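Local coordinates for protein glycoside Hydrolase (Bacteroides uniformis, PDB 5TA0) that probably hydrolyses agarose-type galactans as a family 86 glycoside hydrolase, here an engineered variant, probably inactive, with neoagarooctaose bound in its glycan pocket, at residues S472-L480 with L490-F501; C429-D437 with I448-L459. One frame throughout, in Å; residues are numbered along the deposited sequence. Where two conformers were deposited one is given.

Contact 1. Residues S472-L480 with L490-F501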
loop_
_atom_site.group_PDB
_atom_site.type_symbol
_atom_site.label_atom_id
_atom_site.label_comp_id
_atom_site.label_asym_id
_atom_site.label_seq_id
_atom_site.Cartn_x
_atom_site.Cartn_y
_atom_site.Cartn_z
ATOM N N SER A 472 -1.248 -29.144 -16.371
ATOM C CA SER A 472 0.101 -28.874 -15.867
ATOM C C SER A 472 0.055 -27.949 -14.658
ATOM O O SER A 472 -0.939 -27.239 -14.454
ATOM C CB SER A 472 0.949 -28.237 -16.951
ATOM O OG SER A 472 0.441 -26.962 -17.290
ATOM N N ILE A 473 1.131 -27.982 -13.870
ATOM C CA ILE A 473 1.316 -27.100 -12.704
ATOM C C ILE A 473 2.692 -26.474 -12.826
ATOM O O ILE A 473 3.695 -27.207 -12.919
ATOM C CB ILE A 473 1.193 -27.881 -11.374
ATOM C CG1 ILE A 473 -0.154 -28.622 -11.323
ATOM C CG2 ILE A 473 1.366 -26.956 -10.162
ATOM C CD1 ILE A 473 -0.363 -29.502 -10.125
ATOM N N GLU A 474 2.755 -25.135 -12.848
ATOM C CA GLU A 474 4.014 -24.411 -12.726
ATOM C C GLU A 474 4.095 -23.824 -11.321
ATOM O O GLU A 474 3.216 -23.067 -10.904
ATOM C CB GLU A 474 4.142 -23.318 -13.780
ATOM C CG GLU A 474 5.372 -22.444 -13.600
ATOM C CD GLU A 474 5.583 -21.440 -14.704
ATOM O OE1 GLU A 474 5.927 -21.833 -15.843
ATOM O OE2 GLU A 474 5.490 -20.227 -14.432
ATOM N N VAL A 475 5.160 -24.176 -10.602
ATOM C CA VAL A 475 5.446 -23.632 -9.281
ATOM C C VAL A 475 6.476 -22.540 -9.419
ATOM O O VAL A 475 7.522 -22.734 -10.043
ATOM C CB VAL A 475 6.023 -24.719 -8.343
ATOM C CG1 VAL A 475 6.417 -24.152 -6.979
ATOM C CG2 VAL A 475 5.035 -25.881 -8.217
ATOM N N ARG A 476 6.193 -21.391 -8.819
ATOM C CA ARG A 476 7.149 -20.282 -8.708
ATOM C C ARG A 476 7.351 -19.989 -7.224
ATOM O O ARG A 476 6.382 -19.803 -6.496
ATOM C CB ARG A 476 6.601 -19.041 -9.391
ATOM C CG ARG A 476 6.114 -19.236 -10.817
ATOM C CD ARG A 476 5.447 -17.975 -11.303
ATOM N NE ARG A 476 4.888 -18.128 -12.637
ATOM C CZ ARG A 476 4.158 -17.189 -13.228
ATOM N NH1 ARG A 476 3.889 -16.056 -12.596
ATOM N NH2 ARG A 476 3.684 -17.386 -14.446
ATOM N N HIS A 477 8.605 -20.018 -6.754
ATOM C CA HIS A 477 8.909 -19.909 -5.330
ATOM C C HIS A 477 10.051 -18.904 -5.166
ATOM O O HIS A 477 11.161 -19.116 -5.699
ATOM C CB HIS A 477 9.318 -21.290 -4.798
ATOM C CG HIS A 477 9.497 -21.383 -3.316
ATOM N ND1 HIS A 477 10.246 -22.393 -2.745
ATOM C CD2 HIS A 477 9.042 -20.634 -2.290
ATOM C CE1 HIS A 477 10.222 -22.272 -1.434
ATOM N NE2 HIS A 477 9.496 -21.212 -1.126
ATOM N N LEU A 478 9.759 -17.807 -4.457
ATOM C CA LEU A 478 10.704 -16.724 -4.213
ATOM C C LEU A 478 11.137 -16.751 -2.760
ATOM O O LEU A 478 10.324 -16.556 -1.864
ATOM C CB LEU A 478 10.087 -15.375 -4.563
ATOM C CG LEU A 478 11.030 -14.181 -4.402
ATOM C CD1 LEU A 478 12.198 -14.236 -5.365
ATOM C CD2 LEU A 478 10.234 -12.904 -4.613
ATOM N N TYR A 479 12.436 -17.018 -2.532
ATOM C CA TYR A 479 12.964 -17.198 -1.176
ATOM C C TYR A 479 14.436 -16.779 -1.119
ATOM O O TYR A 479 15.064 -16.532 -2.149
ATOM C CB TYR A 479 12.811 -18.685 -0.743
ATOM C CG TYR A 479 13.571 -19.679 -1.587
ATOM C CD1 TYR A 479 13.022 -20.199 -2.761
ATOM C CD2 TYR A 479 14.865 -20.078 -1.226
ATOM C CE1 TYR A 479 13.725 -21.109 -3.553
ATOM C CE2 TYR A 479 15.570 -20.984 -2.002
ATOM C CZ TYR A 479 15.000 -21.501 -3.162
ATOM O OH TYR A 479 15.705 -22.398 -3.951
ATOM N N LEU A 480 14.967 -16.780 0.103
ATOM C CA LEU A 480 16.354 -16.439 0.365
ATOM C C LEU A 480 17.227 -17.698 0.472
ATOM O O LEU A 480 16.927 -18.594 1.271
ATOM C CB LEU A 480 16.472 -15.627 1.647
ATOM C CG LEU A 480 17.882 -15.238 2.132
ATOM C CD1 LEU A 480 18.538 -14.265 1.168
ATOM C CD2 LEU A 480 17.768 -14.653 3.526
ATOM N N LEU A 490 14.440 -17.231 -7.390
ATOM C CA LEU A 490 13.121 -17.500 -7.960
ATOM C C LEU A 490 13.179 -18.842 -8.673
ATOM O O LEU A 490 13.659 -18.928 -9.807
ATOM C CB LEU A 490 12.690 -16.392 -8.932
ATOM C CG LEU A 490 11.286 -16.570 -9.549
ATOM C CD1 LEU A 490 10.216 -16.736 -8.473
ATOM C CD2 LEU A 490 10.989 -15.357 -10.430
ATOM N N ASP A 491 12.709 -19.882 -7.989
ATOM C CA ASP A 491 12.641 -21.231 -8.569
ATOM C C ASP A 491 11.336 -21.378 -9.329
ATOM O O ASP A 491 10.269 -21.212 -8.732
ATOM C CB ASP A 491 12.632 -22.305 -7.479
ATOM C CG ASP A 491 14.002 -22.706 -6.996
ATOM O OD1 ASP A 491 15.019 -22.463 -7.674
ATOM O OD2 ASP A 491 14.029 -23.298 -5.903
ATOM N N VAL A 492 11.431 -21.768 -10.598
ATOM C CA VAL A 492 10.255 -21.942 -11.479
ATOM C C VAL A 492 10.377 -23.332 -12.084
ATOM O O VAL A 492 11.376 -23.623 -12.755
ATOM C CB VAL A 492 10.200 -20.866 -12.584
ATOM C CG1 VAL A 492 8.985 -21.068 -13.496
ATOM C CG2 VAL A 492 10.184 -19.469 -11.965
ATOM N N TYR A 493 9.393 -24.181 -11.844
ATOM C CA TYR A 493 9.477 -25.561 -12.342
ATOM C C TYR A 493 8.111 -26.155 -12.534
ATOM O O TYR A 493 7.136 -25.711 -11.937
ATOM C CB TYR A 493 10.316 -26.432 -11.404
ATOM C CG TYR A 493 9.788 -26.595 -10.004
ATOM C CD1 TYR A 493 10.138 -25.692 -9.005
ATOM C CD2 TYR A 493 8.932 -27.644 -9.665
ATOM C CE1 TYR A 493 9.672 -25.843 -7.717
ATOM C CE2 TYR A 493 8.458 -27.801 -8.381
ATOM C CZ TYR A 493 8.842 -26.908 -7.400
ATOM O OH TYR A 493 8.357 -27.062 -6.137
ATOM N N ASP A 494 8.052 -27.168 -13.398
ATOM C CA ASP A 494 6.829 -27.907 -13.653
ATOM C C ASP A 494 6.709 -29.072 -12.681
ATOM O O ASP A 494 7.702 -29.696 -12.323
ATOM C CB ASP A 494 6.802 -28.371 -15.101
ATOM C CG ASP A 494 6.854 -27.202 -16.084
ATOM O OD1 ASP A 494 6.238 -26.140 -15.813
ATOM O OD2 ASP A 494 7.522 -27.338 -17.127
ATOM N N ALA A 495 5.490 -29.338 -12.223
ATOM C CA ALA A 495 5.222 -30.374 -11.223
ATOM C C ALA A 495 4.101 -31.252 -11.746
ATOM O O ALA A 495 3.139 -30.754 -12.336
ATOM C CB ALA A 495 4.835 -29.757 -9.896
ATOM N N LYS A 496 4.250 -32.564 -11.571
ATOM C CA LYS A 496 3.227 -33.521 -11.996
ATOM C C LYS A 496 2.039 -33.482 -11.036
ATOM O O LYS A 496 0.893 -33.663 -11.436
ATOM C CB LYS A 496 3.814 -34.938 -12.074
ATOM N N SER A 497 2.332 -33.239 -9.766
ATOM C CA SER A 497 1.312 -33.050 -8.748
ATOM C C SER A 497 1.891 -32.120 -7.697
ATOM O O SER A 497 3.111 -31.944 -7.636
ATOM C CB SER A 497 0.950 -34.398 -8.118
ATOM O OG SER A 497 2.063 -34.957 -7.448
ATOM N N LEU A 498 1.029 -31.547 -6.859
ATOM C CA LEU A 498 1.507 -30.714 -5.760
ATOM C C LEU A 498 0.614 -30.800 -4.541
ATOM O O LEU A 498 -0.062 -29.843 -4.163
ATOM C CB LEU A 498 1.687 -29.265 -6.228
ATOM C CG LEU A 498 2.594 -28.431 -5.326
ATOM C CD1 LEU A 498 4.057 -28.824 -5.528
ATOM C CD2 LEU A 498 2.401 -26.938 -5.577
ATOM N N ASP A 499 0.638 -31.959 -3.892
ATOM C CA ASP A 499 -0.141 -32.175 -2.681
ATOM C C ASP A 499 0.512 -31.581 -1.434
ATOM O O ASP A 499 -0.181 -31.307 -0.449
ATOM C CB ASP A 499 -0.388 -33.676 -2.466
ATOM C CG ASP A 499 -1.270 -34.286 -3.532
ATOM O OD1 ASP A 499 -2.149 -33.589 -4.092
ATOM O OD2 ASP A 499 -1.078 -35.488 -3.812
ATOM N N HIS A 500 1.833 -31.416 -1.480
ATOM C CA HIS A 500 2.621 -30.900 -0.365
ATOM C C HIS A 500 3.654 -29.946 -0.926
ATOM O O HIS A 500 4.165 -30.155 -2.034
ATOM C CB HIS A 500 3.345 -32.028 0.387
ATOM C CG HIS A 500 2.447 -33.154 0.791
ATOM N ND1 HIS A 500 1.597 -33.077 1.873
ATOM C CD2 HIS A 500 2.242 -34.373 0.237
ATOM C CE1 HIS A 500 0.918 -34.208 1.979
ATOM N NE2 HIS A 500 1.290 -35.010 0.998
ATOM N N PHE A 501 3.953 -28.900 -0.152
ATOM C CA PHE A 501 4.946 -27.911 -0.544
ATOM C C PHE A 501 5.474 -27.228 0.715
ATOM O O PHE A 501 4.699 -26.873 1.592
ATOM C CB PHE A 501 4.308 -26.884 -1.475
ATOM C CG PHE A 501 5.261 -25.825 -1.951
ATOM C CD1 PHE A 501 5.277 -24.560 -1.362
ATOM C CD2 PHE A 501 6.135 -26.084 -2.986
ATOM C CE1 PHE A 501 6.154 -23.593 -1.803
ATOM C CE2 PHE A 501 7.015 -25.107 -3.432
ATOM C CZ PHE A 501 7.022 -23.865 -2.827
HETATM O O HOH W 1 2.763 -30.120 -14.748
HETATM O O HOH W 2 11.543 -24.145 -4.480
#
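The antiparallel hairpin at one edge of the nine-stranded beta-sandwich sheet joins Val475 to Tyr493 and His477 to Asp491, both as hydrogen-bonded pairs. In the first, Val475 N gives its hydrogen to Tyr493 O at 2.8 Å and Tyr493 N returns one to Val475 O, while the valine methine CB sits over the tyrosine ring as a CH-pi contact, 3.9 Å from the ring centroid. The ring reaches the valine because Tyr493 CG lies between the backbone N and the carbonyl carbon (chi1 62°), which turns its face toward the neighbouring strand, over the CB of Val475. A branched residue suits this place: Val475 CG2 meets Leu498 CD2 at 3.9 Å, and CG1 meets Phe501 CE2, so the chain beyond the hairpin folds back over the same face. Phe501 also drives its edge into the face of His477 in a T-shaped pair, planes 70° apart, with CZ 3.5 Å from His477 CG. Tyr479 CD1 covers the opposite face of the imidazole, and its NE2 is bound to Glu504 N. In the Asp491 conformer given, one of two, Tyr479 OH donates to OD2 at 2.7 Å from above the carboxylate plane, and a water joins that oxygen to His477 ND1. On the other face Val492 CG1 lies 3.6 Å from Glu474 CD, beside the salt bridge from Arg476 NE to Glu474 OE2; the guanidinium also reaches Asp419 and the carbonyls of Leu416 and Lys418. With an aromatic edge on one face, a tyrosine on the other and polar partners at both nitrogens, the His477 ring has little scope to turn.

Contact 2. Residues C429-D437 with I448-L459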
loop_
_atom_site.group_PDB
_atom_site.type_symbol
_atom_site.label_atom_id
_atom_site.label_comp_id
_atom_site.label_asym_id
_atom_site.label_seq_id
_atom_site.Cartn_x
_atom_site.Cartn_y
_atom_site.Cartn_z
ATOM N N CYS A 429 -6.533 -20.839 4.728
ATOM C CA CYS A 429 -5.283 -21.418 5.188
ATOM C C CYS A 429 -5.319 -21.351 6.710
ATOM O O CYS A 429 -5.342 -20.258 7.249
ATOM C CB CYS A 429 -4.120 -20.719 4.442
ATOM S SG CYS A 429 -4.334 -20.903 2.629
ATOM N N ASP A 430 -5.330 -22.518 7.396
ATOM C CA ASP A 430 -5.593 -22.623 8.843
ATOM C C ASP A 430 -4.426 -22.213 9.758
ATOM O O ASP A 430 -4.313 -22.692 10.883
ATOM C CB ASP A 430 -6.121 -24.040 9.211
ATOM C CG ASP A 430 -5.087 -25.147 9.017
ATOM O OD1 ASP A 430 -5.382 -26.318 9.377
ATOM O OD2 ASP A 430 -3.984 -24.889 8.488
ATOM N N ASN A 431 -3.603 -21.285 9.289
ATOM C CA ASN A 431 -2.479 -20.746 10.035
ATOM C C ASN A 431 -2.500 -19.248 9.781
ATOM O O ASN A 431 -2.376 -18.842 8.623
ATOM C CB ASN A 431 -1.194 -21.370 9.494
ATOM C CG ASN A 431 0.049 -20.869 10.188
ATOM O OD1 ASN A 431 0.030 -19.834 10.865
ATOM N ND2 ASN A 431 1.144 -21.611 10.023
ATOM N N PRO A 432 -2.661 -18.427 10.824
ATOM C CA PRO A 432 -2.741 -16.977 10.559
ATOM C C PRO A 432 -1.446 -16.369 10.019
ATOM O O PRO A 432 -1.487 -15.266 9.471
ATOM C CB PRO A 432 -3.138 -16.373 11.903
ATOM C CG PRO A 432 -2.853 -17.404 12.903
ATOM C CD PRO A 432 -2.889 -18.741 12.251
ATOM N N ASP A 433 -0.318 -17.068 10.141
ATOM C CA ASP A 433 0.942 -16.626 9.531
ATOM C C ASP A 433 1.072 -16.967 8.050
ATOM O O ASP A 433 2.058 -16.584 7.429
ATOM C CB ASP A 433 2.145 -17.190 10.287
ATOM C CG ASP A 433 2.257 -16.631 11.665
ATOM O OD1 ASP A 433 2.101 -15.416 11.858
ATOM O OD2 ASP A 433 2.485 -17.413 12.597
ATOM N N ILE A 434 0.094 -17.681 7.479
ATOM C CA ILE A 434 0.086 -18.012 6.057
ATOM C C ILE A 434 -1.068 -17.277 5.396
ATOM O O ILE A 434 -2.228 -17.498 5.758
ATOM C CB ILE A 434 -0.034 -19.537 5.845
ATOM C CG1 ILE A 434 1.179 -20.237 6.470
ATOM C CG2 ILE A 434 -0.202 -19.860 4.370
ATOM C CD1 ILE A 434 2.478 -20.025 5.734
ATOM N N MET A 435 -0.749 -16.403 4.444
ATOM C CA MET A 435 -1.792 -15.696 3.699
ATOM C C MET A 435 -1.949 -16.341 2.343
ATOM O O MET A 435 -0.973 -16.787 1.744
ATOM C CB MET A 435 -1.419 -14.222 3.555
ATOM C CG MET A 435 -1.338 -13.503 4.880
ATOM S SD MET A 435 -1.120 -11.722 4.760
ATOM C CE MET A 435 0.569 -11.651 4.127
ATOM N N CYS A 436 -3.179 -16.422 1.862
ATOM C CA CYS A 436 -3.428 -17.044 0.586
ATOM C C CYS A 436 -4.491 -16.304 -0.183
ATOM O O CYS A 436 -5.322 -15.625 0.381
ATOM C CB CYS A 436 -3.816 -18.519 0.754
ATOM S SG CYS A 436 -5.147 -18.848 1.936
ATOM N N ASP A 437 -4.409 -16.434 -1.499
ATOM C CA ASP A 437 -5.385 -15.812 -2.415
ATOM C C ASP A 437 -5.316 -16.568 -3.739
ATOM O O ASP A 437 -4.366 -17.333 -3.994
ATOM C CB ASP A 437 -5.071 -14.299 -2.570
ATOM C CG ASP A 437 -6.284 -13.449 -2.915
ATOM O OD1 ASP A 437 -7.396 -13.962 -3.164
ATOM O OD2 ASP A 437 -6.079 -12.212 -2.957
ATOM N N ILE A 448 -1.762 -18.076 -4.805
ATOM C CA ILE A 448 -0.632 -17.337 -4.207
ATOM C C ILE A 448 -0.627 -17.566 -2.722
ATOM O O ILE A 448 -1.651 -17.432 -2.063
ATOM C CB ILE A 448 -0.713 -15.816 -4.488
ATOM C CG1 ILE A 448 -0.930 -15.518 -5.974
ATOM C CG2 ILE A 448 0.529 -15.112 -3.984
ATOM C CD1 ILE A 448 -2.335 -15.104 -6.338
ATOM N N ILE A 449 0.545 -17.923 -2.176
ATOM C CA ILE A 449 0.679 -18.215 -0.756
ATOM C C ILE A 449 1.914 -17.493 -0.241
ATOM O O ILE A 449 2.959 -17.560 -0.873
ATOM C CB ILE A 449 0.766 -19.739 -0.462
ATOM C CG1 ILE A 449 -0.306 -20.504 -1.267
ATOM C CG2 ILE A 449 0.681 -20.007 1.028
ATOM C CD1 ILE A 449 -0.218 -22.018 -1.154
ATOM N N ASN A 450 1.753 -16.816 0.892
ATOM C CA ASN A 450 2.824 -16.002 1.486
ATOM C C ASN A 450 2.999 -16.350 2.957
ATOM O O ASN A 450 2.051 -16.528 3.690
ATOM C CB ASN A 450 2.461 -14.522 1.317
ATOM C CG ASN A 450 3.458 -13.585 1.986
ATOM O OD1 ASN A 450 3.234 -13.093 3.081
ATOM N ND2 ASN A 450 4.574 -13.371 1.326
ATOM N N ASN A 451 4.268 -16.381 3.373
ATOM C CA ASN A 451 4.639 -16.746 4.731
ATOM C C ASN A 451 5.065 -15.511 5.520
ATOM O O ASN A 451 6.018 -14.856 5.140
ATOM C CB ASN A 451 5.792 -17.760 4.634
ATOM C CG ASN A 451 6.151 -18.389 5.966
ATOM O OD1 ASN A 451 5.453 -18.227 6.979
ATOM N ND2 ASN A 451 7.287 -19.127 5.958
ATOM N N LEU A 452 4.367 -15.234 6.613
ATOM C CA LEU A 452 4.736 -14.220 7.604
ATOM C C LEU A 452 5.622 -14.778 8.727
ATOM O O LEU A 452 6.174 -14.002 9.504
ATOM C CB LEU A 452 3.490 -13.594 8.226
ATOM C CG LEU A 452 2.645 -12.737 7.276
ATOM C CD1 LEU A 452 1.294 -12.487 7.915
ATOM C CD2 LEU A 452 3.331 -11.405 6.919
ATOM N N ASP A 453 5.772 -16.103 8.808
ATOM C CA ASP A 453 6.620 -16.710 9.840
ATOM C C ASP A 453 8.095 -16.638 9.425
ATOM O O ASP A 453 8.441 -16.447 8.259
ATOM C CB ASP A 453 6.175 -18.161 10.096
ATOM C CG ASP A 453 6.515 -18.672 11.501
ATOM O OD1 ASP A 453 7.193 -17.967 12.287
ATOM O OD2 ASP A 453 6.070 -19.798 11.773
ATOM N N PHE A 454 8.959 -16.790 10.433
ATOM C CA PHE A 454 10.414 -16.686 10.305
ATOM C C PHE A 454 11.096 -18.058 10.279
ATOM O O PHE A 454 12.270 -18.200 10.661
ATOM C CB PHE A 454 10.943 -15.795 11.428
ATOM C CG PHE A 454 10.315 -14.452 11.411
ATOM C CD1 PHE A 454 10.752 -13.485 10.525
ATOM C CD2 PHE A 454 9.216 -14.206 12.175
ATOM C CE1 PHE A 454 10.134 -12.251 10.467
ATOM C CE2 PHE A 454 8.583 -12.992 12.120
ATOM C CZ PHE A 454 9.047 -12.008 11.267
ATOM N N LYS A 455 10.370 -19.044 9.776
ATOM C CA LYS A 455 10.888 -20.369 9.505
ATOM C C LYS A 455 10.081 -20.938 8.355
ATOM O O LYS A 455 9.003 -20.408 8.045
ATOM C CB LYS A 455 10.744 -21.279 10.731
ATOM C CG LYS A 455 9.338 -21.430 11.257
ATOM C CD LYS A 455 9.313 -22.365 12.474
ATOM C CE LYS A 455 7.900 -22.567 13.002
ATOM N NZ LYS A 455 7.375 -21.414 13.787
ATOM N N PRO A 456 10.573 -22.018 7.738
ATOM C CA PRO A 456 9.797 -22.684 6.688
ATOM C C PRO A 456 8.526 -23.293 7.249
ATOM O O PRO A 456 8.485 -23.634 8.435
ATOM C CB PRO A 456 10.753 -23.755 6.166
ATOM C CG PRO A 456 12.120 -23.268 6.549
ATOM C CD PRO A 456 11.929 -22.598 7.854
ATOM N N VAL A 457 7.483 -23.379 6.419
ATOM C CA VAL A 457 6.197 -23.926 6.811
ATOM C C VAL A 457 5.808 -24.981 5.767
ATOM O O VAL A 457 5.782 -24.722 4.551
ATOM C CB VAL A 457 5.124 -22.815 6.929
ATOM C CG1 VAL A 457 3.763 -23.403 7.284
ATOM C CG2 VAL A 457 5.527 -21.795 7.975
ATOM N N ASP A 458 5.532 -26.193 6.253
ATOM C CA ASP A 458 5.088 -27.278 5.407
ATOM C C ASP A 458 3.583 -27.144 5.165
ATOM O O ASP A 458 2.798 -27.057 6.113
ATOM C CB ASP A 458 5.374 -28.626 6.090
ATOM C CG ASP A 458 6.851 -28.916 6.238
ATOM O OD1 ASP A 458 7.682 -28.475 5.411
ATOM O OD2 ASP A 458 7.189 -29.639 7.200
ATOM N N LEU A 459 3.210 -27.122 3.889
ATOM C CA LEU A 459 1.832 -26.931 3.490
ATOM C C LEU A 459 1.255 -28.198 2.889
ATOM O O LEU A 459 1.940 -28.888 2.118
ATOM C CB LEU A 459 1.720 -25.831 2.425
ATOM C CG LEU A 459 2.404 -24.500 2.705
ATOM C CD1 LEU A 459 2.264 -23.574 1.511
ATOM C CD2 LEU A 459 1.865 -23.857 3.963
HETATM O O HOH W 3 3.572 -20.809 11.345
HETATM O O HOH W 4 5.053 -14.226 12.160
#
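Backbone hydrogen bonds pair Met435 with Asn450 and Asp437 with Ile448, and the ladder runs on past the strand end, where Leu452 N meets Asp433 O at 2.8 Å, nearly straight at 168°. Apolar contacts fill the face of Ile434 and Ile449, whose CG2 methyls press together at 3.5 Å, tighter than usual. Ile434 CD1 meets Val457 CG1 tip to tip at 3.9 Å, so a beta-branched residue can touch the neighbouring strand and, with its longer branch, the returning one. On the other face Met435, bent at chi3 (-70°), lays CE 3.2 Å from Asn450 OD1 and against Leu452 CG; flexible methionine fits between amide and leucine, while Asn450 OD1 takes its hydrogen bond from Ser352 of helix 340-358. These strands form a beta hairpin inside the sandwich sheet, and a disulfide between Cys429 and Cys436, both of which take two conformers, ties the end of the preceding strand to the first strand of the hairpin. Two Asx turns shape the loops: Asn431 OD1 accepts from Asp433 N within a type I turn, and Asn451 OD1 from Asp453 N at 2.8 Å, the donor standing above the amide plane. Asn451 ND2 binds Lys455 O at 3.0 Å as well as Glu504 O. A leucine in place of Asn451 would probably leave Asp453 N and the Lys455 carbonyl without their mates and free the 452-456 loop to shift. Among the charges, Lys455 NZ bridges to Asp453 OD2 at 2.9 Å, the same oxygen that one water links to Asn431 ND2, while Asp433 OD1 is taken by Gly593 N.

Contact 2 closes before contact 1 opens along the chain, and strand 457-464 leads on to strand 472-481. The centres of the two contacts lie about 15 Å apart, on the same side of the molecule's centre, and both belong to the nine-stranded mixed sheet of the beta-sandwich domain. Two neighbouring strands join them directly: 457-464, which begins in contact 2, and 500-503, which begins in contact 1, meet where Phe501 O lies 2.7 Å from Leu459 N, a probable hydrogen bond. Strand 508-514 separates the two hairpins elsewhere, between 472-481 and 444-451. Helix 340-358, which lies between two strands of the barrel's parallel sheet, packs against residues of both, so both hairpins sit at the junction of sandwich and barrel.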